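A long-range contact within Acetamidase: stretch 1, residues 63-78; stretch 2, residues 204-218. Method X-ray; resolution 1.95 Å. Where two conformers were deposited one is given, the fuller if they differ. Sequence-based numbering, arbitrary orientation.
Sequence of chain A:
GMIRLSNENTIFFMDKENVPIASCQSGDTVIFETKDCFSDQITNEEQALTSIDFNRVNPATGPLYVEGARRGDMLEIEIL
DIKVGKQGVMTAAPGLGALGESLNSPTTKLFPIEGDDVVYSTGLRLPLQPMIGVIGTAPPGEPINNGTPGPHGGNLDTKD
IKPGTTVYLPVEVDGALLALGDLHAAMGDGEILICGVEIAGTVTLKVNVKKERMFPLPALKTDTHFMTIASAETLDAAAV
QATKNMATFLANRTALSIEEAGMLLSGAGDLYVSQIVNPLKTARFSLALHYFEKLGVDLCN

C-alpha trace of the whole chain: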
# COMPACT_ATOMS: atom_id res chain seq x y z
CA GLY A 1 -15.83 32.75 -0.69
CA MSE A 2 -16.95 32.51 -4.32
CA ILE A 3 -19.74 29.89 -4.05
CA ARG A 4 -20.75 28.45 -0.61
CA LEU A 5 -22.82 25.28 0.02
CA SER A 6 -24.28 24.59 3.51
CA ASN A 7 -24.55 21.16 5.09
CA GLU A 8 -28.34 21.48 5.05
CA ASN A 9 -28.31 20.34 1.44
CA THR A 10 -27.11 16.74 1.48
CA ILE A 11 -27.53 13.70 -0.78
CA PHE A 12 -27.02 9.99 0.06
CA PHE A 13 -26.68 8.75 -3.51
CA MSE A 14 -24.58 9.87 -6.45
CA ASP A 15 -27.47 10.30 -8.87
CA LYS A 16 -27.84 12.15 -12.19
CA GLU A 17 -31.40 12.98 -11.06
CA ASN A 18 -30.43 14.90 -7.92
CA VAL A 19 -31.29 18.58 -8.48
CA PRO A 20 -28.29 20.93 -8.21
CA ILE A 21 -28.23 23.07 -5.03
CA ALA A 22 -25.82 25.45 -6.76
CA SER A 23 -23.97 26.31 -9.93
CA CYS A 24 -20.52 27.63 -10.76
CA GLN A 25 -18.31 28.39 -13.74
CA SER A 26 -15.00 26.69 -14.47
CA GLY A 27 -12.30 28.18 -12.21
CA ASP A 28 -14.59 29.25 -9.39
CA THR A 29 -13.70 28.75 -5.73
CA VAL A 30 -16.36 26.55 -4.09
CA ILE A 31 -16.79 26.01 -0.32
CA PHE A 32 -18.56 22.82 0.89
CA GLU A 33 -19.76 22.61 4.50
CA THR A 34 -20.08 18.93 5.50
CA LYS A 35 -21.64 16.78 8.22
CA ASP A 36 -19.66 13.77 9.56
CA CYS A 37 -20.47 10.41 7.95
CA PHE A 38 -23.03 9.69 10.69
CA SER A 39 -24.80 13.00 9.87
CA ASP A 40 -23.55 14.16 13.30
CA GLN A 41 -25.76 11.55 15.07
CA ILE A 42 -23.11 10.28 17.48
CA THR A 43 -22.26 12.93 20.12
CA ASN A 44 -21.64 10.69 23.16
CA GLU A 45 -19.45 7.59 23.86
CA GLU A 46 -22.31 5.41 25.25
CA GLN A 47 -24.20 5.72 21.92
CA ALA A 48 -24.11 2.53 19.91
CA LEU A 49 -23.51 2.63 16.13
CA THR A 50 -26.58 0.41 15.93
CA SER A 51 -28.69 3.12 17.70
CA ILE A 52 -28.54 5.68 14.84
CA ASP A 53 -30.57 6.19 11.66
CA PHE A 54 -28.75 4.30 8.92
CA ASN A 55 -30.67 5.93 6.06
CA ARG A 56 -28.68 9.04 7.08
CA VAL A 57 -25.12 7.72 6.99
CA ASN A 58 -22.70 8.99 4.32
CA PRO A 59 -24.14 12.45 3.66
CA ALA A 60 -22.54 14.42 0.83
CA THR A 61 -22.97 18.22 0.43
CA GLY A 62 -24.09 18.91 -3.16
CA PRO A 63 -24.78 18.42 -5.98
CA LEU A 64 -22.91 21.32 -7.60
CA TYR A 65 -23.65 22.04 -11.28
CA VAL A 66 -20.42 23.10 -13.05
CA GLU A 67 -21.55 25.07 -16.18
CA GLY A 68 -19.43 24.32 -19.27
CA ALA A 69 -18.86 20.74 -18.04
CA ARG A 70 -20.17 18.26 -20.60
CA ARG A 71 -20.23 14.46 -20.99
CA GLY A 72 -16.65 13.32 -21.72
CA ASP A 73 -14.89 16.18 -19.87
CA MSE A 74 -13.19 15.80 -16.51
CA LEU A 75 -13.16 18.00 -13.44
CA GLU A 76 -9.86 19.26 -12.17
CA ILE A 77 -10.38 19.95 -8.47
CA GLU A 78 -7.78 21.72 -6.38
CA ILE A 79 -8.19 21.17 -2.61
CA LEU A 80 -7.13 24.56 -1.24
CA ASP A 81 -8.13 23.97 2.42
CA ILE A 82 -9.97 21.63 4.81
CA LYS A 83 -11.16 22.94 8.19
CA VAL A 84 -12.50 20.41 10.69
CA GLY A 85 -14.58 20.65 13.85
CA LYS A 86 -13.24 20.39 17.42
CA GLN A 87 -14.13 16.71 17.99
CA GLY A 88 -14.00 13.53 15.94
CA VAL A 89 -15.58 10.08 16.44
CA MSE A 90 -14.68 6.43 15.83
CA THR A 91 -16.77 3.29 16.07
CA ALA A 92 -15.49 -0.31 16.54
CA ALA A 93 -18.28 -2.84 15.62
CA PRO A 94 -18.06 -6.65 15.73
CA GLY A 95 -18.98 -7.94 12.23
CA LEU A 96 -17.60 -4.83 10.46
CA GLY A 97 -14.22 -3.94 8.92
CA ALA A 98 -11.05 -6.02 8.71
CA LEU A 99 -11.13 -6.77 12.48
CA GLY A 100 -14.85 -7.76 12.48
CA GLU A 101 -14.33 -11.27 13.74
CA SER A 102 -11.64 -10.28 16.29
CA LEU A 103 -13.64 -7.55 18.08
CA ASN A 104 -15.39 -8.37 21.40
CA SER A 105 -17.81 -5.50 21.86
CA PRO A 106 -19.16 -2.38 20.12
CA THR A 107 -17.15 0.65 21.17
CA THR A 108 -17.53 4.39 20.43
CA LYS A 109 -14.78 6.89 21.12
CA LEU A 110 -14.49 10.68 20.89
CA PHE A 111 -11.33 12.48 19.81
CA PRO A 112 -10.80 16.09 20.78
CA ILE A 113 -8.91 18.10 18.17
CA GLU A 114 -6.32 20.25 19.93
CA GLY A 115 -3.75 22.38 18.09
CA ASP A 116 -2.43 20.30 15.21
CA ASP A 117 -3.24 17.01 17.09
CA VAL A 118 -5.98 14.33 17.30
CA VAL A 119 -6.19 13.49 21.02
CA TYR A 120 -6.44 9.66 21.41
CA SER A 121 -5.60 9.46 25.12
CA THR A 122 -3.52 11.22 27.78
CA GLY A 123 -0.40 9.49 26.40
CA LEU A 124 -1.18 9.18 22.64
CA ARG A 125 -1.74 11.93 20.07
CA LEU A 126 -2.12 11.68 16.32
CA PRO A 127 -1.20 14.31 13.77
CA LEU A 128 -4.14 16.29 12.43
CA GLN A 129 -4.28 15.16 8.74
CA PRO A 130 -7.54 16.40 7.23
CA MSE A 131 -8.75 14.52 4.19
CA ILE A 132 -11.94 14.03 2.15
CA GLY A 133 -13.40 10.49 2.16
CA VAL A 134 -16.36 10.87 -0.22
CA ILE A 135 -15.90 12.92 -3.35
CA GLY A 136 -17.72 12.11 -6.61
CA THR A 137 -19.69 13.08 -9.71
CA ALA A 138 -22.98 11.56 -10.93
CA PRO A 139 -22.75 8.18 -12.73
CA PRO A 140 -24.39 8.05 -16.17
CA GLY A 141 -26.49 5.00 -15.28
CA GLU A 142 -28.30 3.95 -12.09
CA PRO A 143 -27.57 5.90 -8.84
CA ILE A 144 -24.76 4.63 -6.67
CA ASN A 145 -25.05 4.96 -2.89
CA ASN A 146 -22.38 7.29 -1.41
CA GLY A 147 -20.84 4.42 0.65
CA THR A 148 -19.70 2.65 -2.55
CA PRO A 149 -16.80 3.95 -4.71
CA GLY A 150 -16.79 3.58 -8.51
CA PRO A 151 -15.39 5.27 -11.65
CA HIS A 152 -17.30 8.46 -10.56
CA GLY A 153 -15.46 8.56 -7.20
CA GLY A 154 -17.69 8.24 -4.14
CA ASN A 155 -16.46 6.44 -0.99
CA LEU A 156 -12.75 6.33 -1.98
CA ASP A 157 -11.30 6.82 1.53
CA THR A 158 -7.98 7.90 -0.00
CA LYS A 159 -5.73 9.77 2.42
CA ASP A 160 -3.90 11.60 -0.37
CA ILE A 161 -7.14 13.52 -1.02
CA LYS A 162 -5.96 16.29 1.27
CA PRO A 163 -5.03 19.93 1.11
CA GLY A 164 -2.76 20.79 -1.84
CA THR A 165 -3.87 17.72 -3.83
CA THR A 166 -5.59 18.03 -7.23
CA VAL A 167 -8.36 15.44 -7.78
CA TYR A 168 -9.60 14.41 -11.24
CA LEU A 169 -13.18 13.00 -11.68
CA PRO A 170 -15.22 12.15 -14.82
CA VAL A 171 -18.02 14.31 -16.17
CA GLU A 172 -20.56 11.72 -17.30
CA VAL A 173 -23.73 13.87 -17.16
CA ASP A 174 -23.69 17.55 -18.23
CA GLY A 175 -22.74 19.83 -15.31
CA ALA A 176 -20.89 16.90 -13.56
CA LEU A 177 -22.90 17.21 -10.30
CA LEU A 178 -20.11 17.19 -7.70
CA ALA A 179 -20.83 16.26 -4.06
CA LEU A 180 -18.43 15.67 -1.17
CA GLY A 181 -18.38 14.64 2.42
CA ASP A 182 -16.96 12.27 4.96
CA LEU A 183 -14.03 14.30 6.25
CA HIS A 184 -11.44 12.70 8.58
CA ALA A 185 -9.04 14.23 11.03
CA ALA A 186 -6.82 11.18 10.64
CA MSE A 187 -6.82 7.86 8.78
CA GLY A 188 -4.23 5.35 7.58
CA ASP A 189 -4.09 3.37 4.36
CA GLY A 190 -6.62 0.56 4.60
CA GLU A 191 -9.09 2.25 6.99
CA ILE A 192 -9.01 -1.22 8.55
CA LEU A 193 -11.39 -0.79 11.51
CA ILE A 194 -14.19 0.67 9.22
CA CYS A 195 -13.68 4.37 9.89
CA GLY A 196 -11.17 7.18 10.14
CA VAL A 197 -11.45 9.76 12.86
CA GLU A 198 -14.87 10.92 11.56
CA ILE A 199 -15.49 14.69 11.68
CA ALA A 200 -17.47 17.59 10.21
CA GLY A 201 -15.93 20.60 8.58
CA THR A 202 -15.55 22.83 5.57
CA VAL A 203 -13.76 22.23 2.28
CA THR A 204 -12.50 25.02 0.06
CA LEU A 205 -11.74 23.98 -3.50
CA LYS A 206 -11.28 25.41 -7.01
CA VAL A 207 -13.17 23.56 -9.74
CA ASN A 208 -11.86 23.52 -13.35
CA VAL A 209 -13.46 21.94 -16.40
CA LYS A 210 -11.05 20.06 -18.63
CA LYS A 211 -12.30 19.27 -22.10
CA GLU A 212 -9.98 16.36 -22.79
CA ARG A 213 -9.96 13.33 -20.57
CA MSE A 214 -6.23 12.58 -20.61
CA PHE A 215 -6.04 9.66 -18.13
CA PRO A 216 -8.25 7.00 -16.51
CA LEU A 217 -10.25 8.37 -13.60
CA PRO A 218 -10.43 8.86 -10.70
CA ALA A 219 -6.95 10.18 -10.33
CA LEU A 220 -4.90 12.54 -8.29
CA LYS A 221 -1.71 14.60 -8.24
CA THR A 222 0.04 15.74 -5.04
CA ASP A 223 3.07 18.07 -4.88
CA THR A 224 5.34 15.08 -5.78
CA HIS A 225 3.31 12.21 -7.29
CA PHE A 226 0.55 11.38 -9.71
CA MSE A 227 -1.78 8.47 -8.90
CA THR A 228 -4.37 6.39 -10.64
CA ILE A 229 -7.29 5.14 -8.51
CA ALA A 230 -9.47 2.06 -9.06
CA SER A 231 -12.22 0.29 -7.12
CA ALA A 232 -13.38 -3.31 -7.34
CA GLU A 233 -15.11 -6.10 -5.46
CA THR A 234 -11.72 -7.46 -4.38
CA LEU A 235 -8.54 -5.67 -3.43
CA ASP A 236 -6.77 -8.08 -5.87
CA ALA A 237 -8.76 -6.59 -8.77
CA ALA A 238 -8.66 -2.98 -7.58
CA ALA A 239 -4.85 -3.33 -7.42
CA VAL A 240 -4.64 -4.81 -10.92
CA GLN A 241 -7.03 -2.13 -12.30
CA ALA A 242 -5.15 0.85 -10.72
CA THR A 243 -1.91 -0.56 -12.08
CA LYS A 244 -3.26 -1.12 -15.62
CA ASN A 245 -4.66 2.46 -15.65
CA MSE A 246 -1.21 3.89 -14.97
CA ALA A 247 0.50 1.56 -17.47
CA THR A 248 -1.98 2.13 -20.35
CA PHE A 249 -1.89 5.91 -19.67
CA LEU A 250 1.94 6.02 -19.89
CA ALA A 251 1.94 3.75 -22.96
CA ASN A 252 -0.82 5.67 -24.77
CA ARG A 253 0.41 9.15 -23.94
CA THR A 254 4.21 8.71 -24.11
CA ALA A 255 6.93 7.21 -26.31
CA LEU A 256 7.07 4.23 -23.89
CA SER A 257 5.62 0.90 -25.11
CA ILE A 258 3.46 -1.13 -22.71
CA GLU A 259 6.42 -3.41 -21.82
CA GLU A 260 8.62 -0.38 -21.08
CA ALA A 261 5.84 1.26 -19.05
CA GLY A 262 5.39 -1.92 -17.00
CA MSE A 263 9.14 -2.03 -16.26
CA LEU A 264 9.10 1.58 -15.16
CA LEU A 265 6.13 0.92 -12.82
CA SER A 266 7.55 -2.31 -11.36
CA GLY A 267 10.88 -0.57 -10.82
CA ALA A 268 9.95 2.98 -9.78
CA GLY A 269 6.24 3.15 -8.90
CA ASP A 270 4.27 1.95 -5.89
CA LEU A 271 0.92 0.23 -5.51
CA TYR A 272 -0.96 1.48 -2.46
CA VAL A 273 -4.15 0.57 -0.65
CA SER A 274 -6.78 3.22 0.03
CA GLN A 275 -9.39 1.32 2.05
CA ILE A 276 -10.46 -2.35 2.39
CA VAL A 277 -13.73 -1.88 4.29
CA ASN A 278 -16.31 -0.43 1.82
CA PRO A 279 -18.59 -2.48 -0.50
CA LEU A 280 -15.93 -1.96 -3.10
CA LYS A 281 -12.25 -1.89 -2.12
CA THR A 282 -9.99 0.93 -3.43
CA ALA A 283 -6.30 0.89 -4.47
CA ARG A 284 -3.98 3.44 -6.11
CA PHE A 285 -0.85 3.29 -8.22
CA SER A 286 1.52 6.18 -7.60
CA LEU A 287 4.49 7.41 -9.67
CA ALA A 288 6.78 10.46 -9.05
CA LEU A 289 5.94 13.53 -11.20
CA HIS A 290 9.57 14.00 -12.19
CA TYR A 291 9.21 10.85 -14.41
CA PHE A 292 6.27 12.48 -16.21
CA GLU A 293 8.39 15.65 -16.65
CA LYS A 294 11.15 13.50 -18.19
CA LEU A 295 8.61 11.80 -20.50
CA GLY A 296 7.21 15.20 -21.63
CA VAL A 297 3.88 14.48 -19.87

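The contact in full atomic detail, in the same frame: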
# COMPACT_ATOMS: atom_id res chain seq x y z
N PRO A 63 -25.75 18.35 -4.89
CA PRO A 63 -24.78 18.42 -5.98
C PRO A 63 -24.53 19.82 -6.54
O PRO A 63 -25.41 20.65 -6.56
CB PRO A 63 -25.37 17.51 -7.05
CG PRO A 63 -26.78 17.26 -6.68
CD PRO A 63 -27.08 17.96 -5.38
N LEU A 64 -23.30 20.06 -6.98
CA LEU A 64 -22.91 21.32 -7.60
C LEU A 64 -22.92 21.13 -9.11
O LEU A 64 -22.26 20.21 -9.61
CB LEU A 64 -21.50 21.71 -7.13
CG LEU A 64 -20.84 22.84 -7.91
CD1 LEU A 64 -21.45 24.21 -7.52
CD2 LEU A 64 -19.33 22.81 -7.73
N TYR A 65 -23.65 22.01 -9.82
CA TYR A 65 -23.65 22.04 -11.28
C TYR A 65 -22.52 22.96 -11.76
O TYR A 65 -22.53 24.19 -11.52
CB TYR A 65 -25.01 22.54 -11.84
CG TYR A 65 -25.23 22.20 -13.31
CD1 TYR A 65 -24.61 22.94 -14.32
CD2 TYR A 65 -26.02 21.12 -13.70
CE1 TYR A 65 -24.79 22.65 -15.67
CE2 TYR A 65 -26.22 20.82 -15.05
CZ TYR A 65 -25.58 21.59 -16.03
OH TYR A 65 -25.72 21.32 -17.38
N VAL A 66 -21.54 22.36 -12.45
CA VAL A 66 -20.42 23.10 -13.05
C VAL A 66 -20.78 23.41 -14.53
O VAL A 66 -20.78 22.51 -15.38
CB VAL A 66 -19.10 22.30 -12.93
CG1 VAL A 66 -17.90 23.10 -13.45
CG2 VAL A 66 -18.87 21.85 -11.50
N GLU A 67 -21.13 24.67 -14.81
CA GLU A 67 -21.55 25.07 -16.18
C GLU A 67 -20.34 25.03 -17.09
O GLU A 67 -19.26 25.42 -16.67
CB GLU A 67 -22.13 26.47 -16.21
CG GLU A 67 -23.38 26.64 -15.38
CD GLU A 67 -24.14 27.92 -15.67
OE1 GLU A 67 -23.66 28.84 -16.41
OE2 GLU A 67 -25.28 28.02 -15.16
N GLY A 68 -20.53 24.55 -18.31
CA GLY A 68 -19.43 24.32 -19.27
C GLY A 68 -18.92 22.88 -19.28
O GLY A 68 -18.27 22.46 -20.25
N ALA A 69 -19.22 22.15 -18.19
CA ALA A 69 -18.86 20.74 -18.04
C ALA A 69 -19.87 19.92 -18.81
O ALA A 69 -21.07 20.03 -18.58
CB ALA A 69 -18.85 20.32 -16.55
N ARG A 70 -19.37 19.07 -19.70
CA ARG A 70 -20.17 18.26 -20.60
C ARG A 70 -19.71 16.81 -20.55
O ARG A 70 -18.58 16.54 -20.22
CB ARG A 70 -20.02 18.81 -22.03
CG ARG A 70 -20.51 20.26 -22.21
CD ARG A 70 -22.03 20.32 -22.04
NE ARG A 70 -22.56 21.66 -22.24
CZ ARG A 70 -23.86 21.95 -22.32
NH1 ARG A 70 -24.76 20.98 -22.24
NH2 ARG A 70 -24.25 23.21 -22.51
N ARG A 71 -20.60 15.88 -20.86
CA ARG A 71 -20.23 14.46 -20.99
C ARG A 71 -18.92 14.29 -21.73
O ARG A 71 -18.76 14.81 -22.83
CB ARG A 71 -21.30 13.69 -21.78
CG ARG A 71 -22.53 13.34 -21.01
CD ARG A 71 -23.72 12.99 -21.91
NE ARG A 71 -24.76 12.29 -21.15
CZ ARG A 71 -25.70 12.87 -20.40
NH1 ARG A 71 -25.80 14.20 -20.29
NH2 ARG A 71 -26.57 12.11 -19.74
N GLY A 72 -17.99 13.54 -21.14
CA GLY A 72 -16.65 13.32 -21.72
C GLY A 72 -15.51 14.19 -21.17
O GLY A 72 -14.35 13.84 -21.34
N ASP A 73 -15.86 15.30 -20.53
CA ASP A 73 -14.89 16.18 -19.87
C ASP A 73 -14.45 15.51 -18.56
O ASP A 73 -14.94 14.45 -18.19
CB ASP A 73 -15.50 17.58 -19.55
CG ASP A 73 -15.90 18.38 -20.81
OD1 ASP A 73 -15.72 17.89 -21.94
OD2 ASP A 73 -16.41 19.51 -20.67
N MSE A 74 -13.51 16.13 -17.88
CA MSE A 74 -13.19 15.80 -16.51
C MSE A 74 -13.17 17.05 -15.66
O MSE A 74 -13.06 18.17 -16.19
CB MSE A 74 -11.88 15.00 -16.40
CG MSE A 74 -10.69 15.49 -17.18
SE MSE A 74 -9.03 14.60 -16.53
CE MSE A 74 -7.76 16.08 -16.91
N LEU A 75 -13.36 16.87 -14.35
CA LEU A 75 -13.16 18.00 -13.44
C LEU A 75 -11.76 17.92 -12.91
O LEU A 75 -11.27 16.82 -12.59
CB LEU A 75 -14.14 17.96 -12.28
CG LEU A 75 -15.61 18.24 -12.59
CD1 LEU A 75 -16.36 18.20 -11.30
CD2 LEU A 75 -15.82 19.59 -13.31
N GLU A 76 -11.13 19.08 -12.84
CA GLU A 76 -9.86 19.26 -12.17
C GLU A 76 -10.11 20.03 -10.88
O GLU A 76 -10.49 21.19 -10.91
CB GLU A 76 -8.87 20.00 -13.07
CG GLU A 76 -7.56 20.31 -12.39
CD GLU A 76 -6.65 21.14 -13.25
OE1 GLU A 76 -6.87 22.36 -13.32
OE2 GLU A 76 -5.73 20.59 -13.85
N ILE A 77 -9.94 19.38 -9.74
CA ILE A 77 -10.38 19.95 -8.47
C ILE A 77 -9.21 20.10 -7.51
O ILE A 77 -8.62 19.13 -7.05
CB ILE A 77 -11.46 19.10 -7.79
CG1 ILE A 77 -12.63 18.86 -8.76
CG2 ILE A 77 -11.89 19.81 -6.48
CD1 ILE A 77 -13.36 17.52 -8.58
N GLU A 78 -8.90 21.36 -7.21
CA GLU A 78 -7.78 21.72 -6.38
C GLU A 78 -8.25 21.93 -4.94
O GLU A 78 -9.02 22.84 -4.66
CB GLU A 78 -7.17 22.98 -6.95
CG GLU A 78 -6.71 22.76 -8.44
CD GLU A 78 -6.99 23.94 -9.37
OE1 GLU A 78 -6.12 24.84 -9.49
OE2 GLU A 78 -8.08 23.95 -10.01
N THR A 204 -12.64 23.98 1.06
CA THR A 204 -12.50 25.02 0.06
C THR A 204 -11.74 24.42 -1.11
O THR A 204 -10.68 23.84 -0.93
CB THR A 204 -11.77 26.26 0.64
OG1 THR A 204 -12.53 26.76 1.74
CG2 THR A 204 -11.60 27.37 -0.41
N LEU A 205 -12.33 24.53 -2.30
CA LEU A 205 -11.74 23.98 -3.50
C LEU A 205 -11.92 24.94 -4.68
O LEU A 205 -12.81 25.79 -4.66
CB LEU A 205 -12.35 22.60 -3.79
CG LEU A 205 -13.87 22.44 -3.94
CD1 LEU A 205 -14.34 22.80 -5.32
CD2 LEU A 205 -14.30 21.04 -3.66
N LYS A 206 -11.06 24.79 -5.69
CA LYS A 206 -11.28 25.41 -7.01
C LYS A 206 -11.63 24.32 -8.02
O LYS A 206 -10.96 23.25 -8.12
CB LYS A 206 -10.01 26.15 -7.43
CG LYS A 206 -10.12 26.93 -8.74
CD LYS A 206 -8.90 27.82 -8.98
CE LYS A 206 -8.78 28.23 -10.47
NZ LYS A 206 -7.98 29.48 -10.66
N VAL A 207 -12.71 24.54 -8.78
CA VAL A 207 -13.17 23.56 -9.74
C VAL A 207 -12.92 24.02 -11.18
O VAL A 207 -13.43 25.07 -11.60
CB VAL A 207 -14.66 23.17 -9.48
CG1 VAL A 207 -15.56 24.41 -9.43
CG2 VAL A 207 -15.14 22.18 -10.53
N ASN A 208 -12.13 23.23 -11.93
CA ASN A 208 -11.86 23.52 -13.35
C ASN A 208 -12.45 22.45 -14.23
O ASN A 208 -12.49 21.27 -13.86
CB ASN A 208 -10.37 23.66 -13.64
CG ASN A 208 -9.72 24.74 -12.82
OD1 ASN A 208 -10.26 25.83 -12.66
ND2 ASN A 208 -8.55 24.43 -12.29
N VAL A 209 -12.93 22.87 -15.40
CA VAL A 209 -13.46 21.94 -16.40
C VAL A 209 -12.34 21.71 -17.39
O VAL A 209 -11.70 22.68 -17.85
CB VAL A 209 -14.70 22.48 -17.09
CG1 VAL A 209 -15.08 21.58 -18.28
CG2 VAL A 209 -15.84 22.59 -16.12
N LYS A 210 -12.05 20.44 -17.65
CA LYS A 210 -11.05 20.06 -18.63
C LYS A 210 -11.77 19.32 -19.73
O LYS A 210 -12.52 18.38 -19.47
CB LYS A 210 -9.92 19.20 -18.02
CG LYS A 210 -9.05 19.90 -16.99
CD LYS A 210 -8.24 21.05 -17.59
CE LYS A 210 -8.35 22.31 -16.74
NZ LYS A 210 -8.39 23.58 -17.56
N LYS A 211 -11.54 19.75 -20.97
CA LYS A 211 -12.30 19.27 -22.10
C LYS A 211 -11.74 17.98 -22.69
O LYS A 211 -12.45 17.30 -23.43
CB LYS A 211 -12.41 20.37 -23.15
CG LYS A 211 -13.32 21.49 -22.67
CD LYS A 211 -14.77 21.09 -22.90
CE LYS A 211 -15.77 21.89 -22.08
NZ LYS A 211 -17.14 21.29 -22.23
N GLU A 212 -10.51 17.63 -22.36
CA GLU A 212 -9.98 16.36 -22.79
C GLU A 212 -9.66 15.51 -21.58
O GLU A 212 -8.92 15.94 -20.68
CB GLU A 212 -8.74 16.49 -23.67
CG GLU A 212 -8.61 15.32 -24.67
CD GLU A 212 -7.18 14.85 -24.87
OE1 GLU A 212 -6.31 15.71 -25.14
OE2 GLU A 212 -6.94 13.62 -24.78
N ARG A 213 -10.21 14.31 -21.59
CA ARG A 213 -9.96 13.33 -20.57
C ARG A 213 -8.68 12.57 -20.85
O ARG A 213 -8.68 11.55 -21.52
CB ARG A 213 -11.13 12.40 -20.49
CG ARG A 213 -11.21 11.73 -19.19
CD ARG A 213 -12.39 10.84 -19.14
NE ARG A 213 -13.63 11.59 -19.00
CZ ARG A 213 -14.83 11.02 -18.90
NH1 ARG A 213 -14.93 9.71 -18.91
NH2 ARG A 213 -15.92 11.76 -18.79
N MSE A 214 -7.58 13.05 -20.28
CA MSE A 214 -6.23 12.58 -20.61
C MSE A 214 -5.78 11.26 -19.96
O MSE A 214 -4.90 10.57 -20.48
CB MSE A 214 -5.25 13.67 -20.20
CG MSE A 214 -3.95 13.66 -20.96
SE MSE A 214 -2.58 14.54 -19.91
CE MSE A 214 -3.74 15.95 -18.99
N PHE A 215 -6.36 10.92 -18.81
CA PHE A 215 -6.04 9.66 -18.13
C PHE A 215 -7.29 8.97 -17.56
O PHE A 215 -8.37 9.58 -17.49
CB PHE A 215 -4.98 9.87 -17.02
CG PHE A 215 -4.94 11.26 -16.45
CD1 PHE A 215 -5.94 11.72 -15.61
CD2 PHE A 215 -3.89 12.10 -16.74
CE1 PHE A 215 -5.89 13.00 -15.08
CE2 PHE A 215 -3.83 13.37 -16.22
CZ PHE A 215 -4.84 13.83 -15.39
N PRO A 216 -7.14 7.70 -17.15
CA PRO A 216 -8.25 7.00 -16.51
C PRO A 216 -8.53 7.60 -15.14
O PRO A 216 -7.61 8.04 -14.47
CB PRO A 216 -7.75 5.56 -16.39
CG PRO A 216 -6.54 5.49 -17.26
CD PRO A 216 -5.95 6.84 -17.22
N LEU A 217 -9.80 7.63 -14.77
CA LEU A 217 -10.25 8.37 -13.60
C LEU A 217 -10.90 7.36 -12.63
O LEU A 217 -11.36 6.34 -13.06
CB LEU A 217 -11.26 9.42 -14.06
CG LEU A 217 -10.80 10.48 -15.05
CD1 LEU A 217 -11.93 11.44 -15.47
CD2 LEU A 217 -9.72 11.25 -14.37
N PRO A 218 -10.97 7.66 -11.31
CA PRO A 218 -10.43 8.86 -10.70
C PRO A 218 -8.93 8.88 -10.68
O PRO A 218 -8.28 7.84 -10.80
CB PRO A 218 -11.03 8.84 -9.28
CG PRO A 218 -12.21 7.89 -9.38
CD PRO A 218 -11.73 6.86 -10.33

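Antiparallel pairing lets segments far apart in sequence share one hydrogen-bond ladder while sorting their side chains onto two faces, and this contact in Acetamidase is a compact example. Strand 74-78 runs beside strand 204-210 at an angle of 155° between their directions, their axes approaching to 4.6 Å. Three hydrogen-bonded pairs alternate with two non-hydrogen-bonded ones. Met-74 N donates to Lys-210 O and Lys-210 N to Met-74 O, both at 2.9 Å; the N-to-O bonds between Glu-76 and Asn-208 are 2.8 Å in each direction, and Glu-78 N reaches Lys-206 O at 2.9 Å. Between these rungs, Leu-75 faces Val-209 and Ile-77 faces Val-207. The strand that carries Leu-64 and Val-66 crosses strand 204-210 at 49°, with 8.4 Å between axes, a spacing suited to side-chain packing rather than backbone bonding. Two type II turns, Val-66 to Ala-69 and Arg-70 to Asp-73, lead from this strand to strand 74-78.

Alternation puts Leu-75, Ile-77, Val-207 and Val-209 on one face, where Val-66 joins them: its CG1 lies 3.4 Å from Val-209 CG2, and its CG2 3.9 Å from Val-207 CG2. The other face is more polar. There Asn-208 ND2 donates to Glu-76 OE1 at 2.9 Å as modelled, extending a backbone pair into its side chains, although the position of ND2 is less certain. Selenomethionine Met-74 supplies an apolar patch on this face, with SE 3.8 Å from Phe-215 CE1 and CB 3.7 Å from Leu-217 CD1.

Beyond the ladder, charged side chains fasten the turns. Lys-211 NZ donates to Gly-68 O at 2.6 Å and forms a salt bridge with Asp-73 OD2, modelled at a very short 2.5 Å, although OD2 is also less certain. Arg-213 directs NH2 and NE to Asp-73 O, at 2.9 and 3.2 Å, so one carbonyl receives two guanidinium donors.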